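Long-range contact in peptidoglycan glycosyltransferase (Burkholderia ambifaria, PDB 5UY7), which belongs to the penicillin-binding proteins, carrying a transpeptidase domain of the beta-lactamase-like fold along with a dimerisation domain: residues A[346-358]-A[385-397]. Residues are numbered along the deposited sequence; the frame is centred on the assembly and turned at random. Where two conformers were deposited one is given.
Sequences TSIGLGQAPKVGF and GLSVSLFQLARAY
Q392 extends from the first turn of helix 390-401 toward 346-358 and gives a direct hydrogen bond between the segments, NE2 to the carbonyl O of Q352, at 2.9 Å. The bond is bent, 138° at the hydrogen, and the donor sits above the carbonyl plane, although the acceptor lies close to the plane of the Q392 amide. OE1 accepts from S389 N and NE2 also donates to A363 O, so both ends of the amide are engaged. S389 OG in turn accepts from the backbone N of Q392, which completes a capping box at the helix start.

Waters carry further polar links. Water 1 donates to I348 O and Q392 O. In the R395 conformer given, one of two, water 1 also accepts from NE at 2.7 Å, and NH1 meets A353 O through water 3; these bridges are less certain.

Apolar contacts lie at both ends. P354 runs alongside the F391 ring in the opposite sense, CG 3.6 Å from CD1, and V356 CG1 touches F391 CZ at 3.8 Å. L350 puts CD1 on L386 CD1 and CD2 on V388 CG1, while I348 CB meets A396 CB at 3.9 Å.

Helix 338-347 ends in a Schellman motif with G349 as C-prime, and the type II turn G349-Q352 follows. Between the apolar patches, the Q392 amide and water 1 satisfy buried polar groups, tying the chain that leaves this helix to the start of helix 390-401 within the transpeptidase domain.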
# COMPACT_ATOMS: atom_id res chain seq x y z
N THR A 346 -11.33 -9.29 1.83
CA THR A 346 -11.39 -9.98 3.11
C THR A 346 -10.14 -10.81 3.33
O THR A 346 -9.66 -10.93 4.47
CB THR A 346 -12.65 -10.85 3.15
OG1 THR A 346 -13.79 -9.98 3.13
CG2 THR A 346 -12.69 -11.69 4.41
N SER A 347 -9.58 -11.39 2.27
CA SER A 347 -8.38 -12.20 2.43
C SER A 347 -7.18 -11.37 2.87
O SER A 347 -6.33 -11.87 3.60
CB SER A 347 -8.07 -12.99 1.15
OG SER A 347 -7.53 -12.16 0.15
N ILE A 348 -7.12 -10.09 2.47
CA ILE A 348 -6.01 -9.23 2.91
C ILE A 348 -6.39 -8.52 4.21
O ILE A 348 -5.70 -7.58 4.63
CB ILE A 348 -5.59 -8.22 1.82
CG1 ILE A 348 -6.76 -7.35 1.36
CG2 ILE A 348 -4.96 -8.94 0.63
CD1 ILE A 348 -6.36 -6.13 0.52
N GLY A 349 -7.46 -8.97 4.85
CA GLY A 349 -7.76 -8.54 6.21
C GLY A 349 -8.56 -7.26 6.34
O GLY A 349 -8.68 -6.74 7.46
N LEU A 350 -9.11 -6.73 5.25
CA LEU A 350 -9.88 -5.50 5.37
C LEU A 350 -11.25 -5.79 5.98
O LEU A 350 -11.79 -6.89 5.84
CB LEU A 350 -10.05 -4.84 4.00
CG LEU A 350 -8.74 -4.56 3.26
CD1 LEU A 350 -9.00 -3.65 2.08
CD2 LEU A 350 -7.73 -3.93 4.21
N GLY A 351 -11.80 -4.79 6.66
CA GLY A 351 -13.08 -4.94 7.34
C GLY A 351 -13.03 -5.75 8.61
O GLY A 351 -14.08 -6.03 9.20
N GLN A 352 -11.84 -6.15 9.05
CA GLN A 352 -11.65 -7.01 10.21
C GLN A 352 -10.61 -6.37 11.10
O GLN A 352 -9.53 -6.00 10.63
CB GLN A 352 -11.20 -8.41 9.79
CG GLN A 352 -12.07 -9.04 8.72
CD GLN A 352 -11.30 -10.04 7.89
OE1 GLN A 352 -10.96 -11.12 8.36
NE2 GLN A 352 -11.01 -9.67 6.65
N ALA A 353 -10.91 -6.26 12.38
CA ALA A 353 -9.99 -5.61 13.29
C ALA A 353 -8.77 -6.49 13.51
O ALA A 353 -8.92 -7.69 13.79
CB ALA A 353 -10.67 -5.31 14.61
N PRO A 354 -7.56 -5.95 13.41
CA PRO A 354 -6.37 -6.73 13.77
C PRO A 354 -6.48 -7.23 15.20
O PRO A 354 -6.95 -6.53 16.09
CB PRO A 354 -5.23 -5.72 13.61
CG PRO A 354 -5.74 -4.71 12.64
CD PRO A 354 -7.21 -4.60 12.91
N LYS A 355 -6.05 -8.47 15.41
CA LYS A 355 -6.04 -9.10 16.73
C LYS A 355 -4.58 -9.24 17.15
O LYS A 355 -4.00 -10.33 17.12
CB LYS A 355 -6.77 -10.45 16.71
N VAL A 356 -3.98 -8.12 17.56
CA VAL A 356 -2.57 -8.08 17.89
C VAL A 356 -2.33 -7.63 19.33
O VAL A 356 -1.18 -7.37 19.71
CB VAL A 356 -1.79 -7.18 16.90
CG1 VAL A 356 -1.96 -7.70 15.49
CG2 VAL A 356 -2.27 -5.75 17.00
N GLY A 357 -3.38 -7.56 20.14
CA GLY A 357 -3.21 -7.25 21.54
C GLY A 357 -3.72 -5.88 21.92
O GLY A 357 -4.39 -5.72 22.94
N PHE A 358 -3.41 -4.88 21.11
CA PHE A 358 -3.86 -3.52 21.38
C PHE A 358 -5.39 -3.48 21.39
O PHE A 358 -6.02 -4.00 20.47
CB PHE A 358 -3.32 -2.56 20.32
CG PHE A 358 -1.82 -2.43 20.34
CD1 PHE A 358 -1.18 -1.68 21.31
CD2 PHE A 358 -1.05 -3.07 19.38
CE1 PHE A 358 0.20 -1.57 21.33
CE2 PHE A 358 0.33 -2.95 19.39
CZ PHE A 358 0.95 -2.20 20.36
N GLY A 385 -14.75 4.49 -1.09
CA GLY A 385 -15.91 3.71 -0.73
C GLY A 385 -15.64 2.56 0.22
O GLY A 385 -16.55 1.75 0.45
N LEU A 386 -14.42 2.44 0.72
CA LEU A 386 -14.08 1.56 1.82
C LEU A 386 -13.09 2.31 2.70
O LEU A 386 -12.45 3.26 2.25
CB LEU A 386 -13.47 0.23 1.34
CG LEU A 386 -12.01 0.21 0.84
CD1 LEU A 386 -11.59 -1.22 0.54
CD2 LEU A 386 -11.80 1.08 -0.40
N SER A 387 -12.95 1.88 3.95
CA SER A 387 -12.00 2.52 4.85
C SER A 387 -11.12 1.47 5.50
O SER A 387 -11.54 0.33 5.72
CB SER A 387 -12.70 3.36 5.93
OG SER A 387 -13.50 2.56 6.77
N VAL A 388 -9.88 1.87 5.79
CA VAL A 388 -8.83 0.99 6.29
C VAL A 388 -8.00 1.77 7.30
O VAL A 388 -8.00 3.00 7.31
CB VAL A 388 -7.90 0.48 5.16
CG1 VAL A 388 -8.71 -0.20 4.06
CG2 VAL A 388 -7.09 1.65 4.60
N SER A 389 -7.25 1.04 8.13
CA SER A 389 -6.21 1.65 8.95
C SER A 389 -4.87 1.49 8.25
O SER A 389 -4.70 0.65 7.36
CB SER A 389 -6.13 1.00 10.34
OG SER A 389 -5.68 -0.35 10.21
N LEU A 390 -3.88 2.28 8.69
CA LEU A 390 -2.54 2.12 8.12
C LEU A 390 -1.98 0.74 8.45
O LEU A 390 -1.30 0.12 7.62
CB LEU A 390 -1.60 3.22 8.60
CG LEU A 390 -0.23 3.24 7.91
CD1 LEU A 390 -0.39 3.62 6.44
CD2 LEU A 390 0.69 4.23 8.63
N PHE A 391 -2.26 0.24 9.66
CA PHE A 391 -1.84 -1.11 10.02
C PHE A 391 -2.38 -2.13 9.03
O PHE A 391 -1.64 -3.00 8.55
CB PHE A 391 -2.33 -1.45 11.44
CG PHE A 391 -1.80 -2.76 11.96
CD1 PHE A 391 -2.41 -3.96 11.61
CD2 PHE A 391 -0.71 -2.79 12.81
CE1 PHE A 391 -1.92 -5.17 12.09
CE2 PHE A 391 -0.22 -4.00 13.29
CZ PHE A 391 -0.82 -5.18 12.93
N GLN A 392 -3.67 -2.03 8.70
CA GLN A 392 -4.25 -2.97 7.74
C GLN A 392 -3.56 -2.90 6.39
O GLN A 392 -3.36 -3.93 5.74
CB GLN A 392 -5.74 -2.70 7.58
CG GLN A 392 -6.58 -3.24 8.72
CD GLN A 392 -8.03 -2.82 8.58
OE1 GLN A 392 -8.32 -1.76 8.03
NE2 GLN A 392 -8.95 -3.66 9.07
N LEU A 393 -3.20 -1.70 5.93
CA LEU A 393 -2.53 -1.57 4.64
C LEU A 393 -1.13 -2.17 4.69
O LEU A 393 -0.70 -2.84 3.74
CB LEU A 393 -2.46 -0.10 4.22
CG LEU A 393 -3.80 0.53 3.82
CD1 LEU A 393 -3.58 2.02 3.56
CD2 LEU A 393 -4.38 -0.16 2.59
N ALA A 394 -0.39 -1.91 5.76
CA ALA A 394 0.95 -2.49 5.89
C ALA A 394 0.87 -4.01 5.83
O ALA A 394 1.63 -4.65 5.09
CB ALA A 394 1.61 -2.03 7.18
N ARG A 395 -0.07 -4.60 6.56
CA ARG A 395 -0.24 -6.06 6.54
C ARG A 395 -0.63 -6.54 5.15
O ARG A 395 -0.08 -7.53 4.65
CB ARG A 395 -1.28 -6.48 7.58
CG ARG A 395 -1.61 -7.96 7.55
CD ARG A 395 -2.62 -8.33 8.64
NE ARG A 395 -3.84 -7.53 8.55
CZ ARG A 395 -4.82 -7.56 9.44
NH1 ARG A 395 -4.74 -8.34 10.51
NH2 ARG A 395 -5.89 -6.80 9.27
N ALA A 396 -1.58 -5.86 4.52
CA ALA A 396 -2.01 -6.26 3.18
C ALA A 396 -0.84 -6.27 2.20
O ALA A 396 -0.73 -7.18 1.37
CB ALA A 396 -3.12 -5.33 2.68
N TYR A 397 0.07 -5.28 2.28
CA TYR A 397 1.18 -5.24 1.33
C TYR A 397 2.17 -6.38 1.56
O TYR A 397 2.94 -6.70 0.64
CB TYR A 397 1.87 -3.87 1.36
CG TYR A 397 1.31 -2.93 0.30
CD1 TYR A 397 0.02 -2.41 0.42
CD2 TYR A 397 2.05 -2.61 -0.84
CE1 TYR A 397 -0.52 -1.59 -0.57
CE2 TYR A 397 1.52 -1.78 -1.82
CZ TYR A 397 0.24 -1.27 -1.67
OH TYR A 397 -0.28 -0.45 -2.67
O HOH W 1 -4.93 -6.07 6.62
O HOH W 2 -10.50 -2.31 6.32
O HOH W 3 -7.41 -9.11 11.72
O HOH W 4 -5.41 -9.92 13.20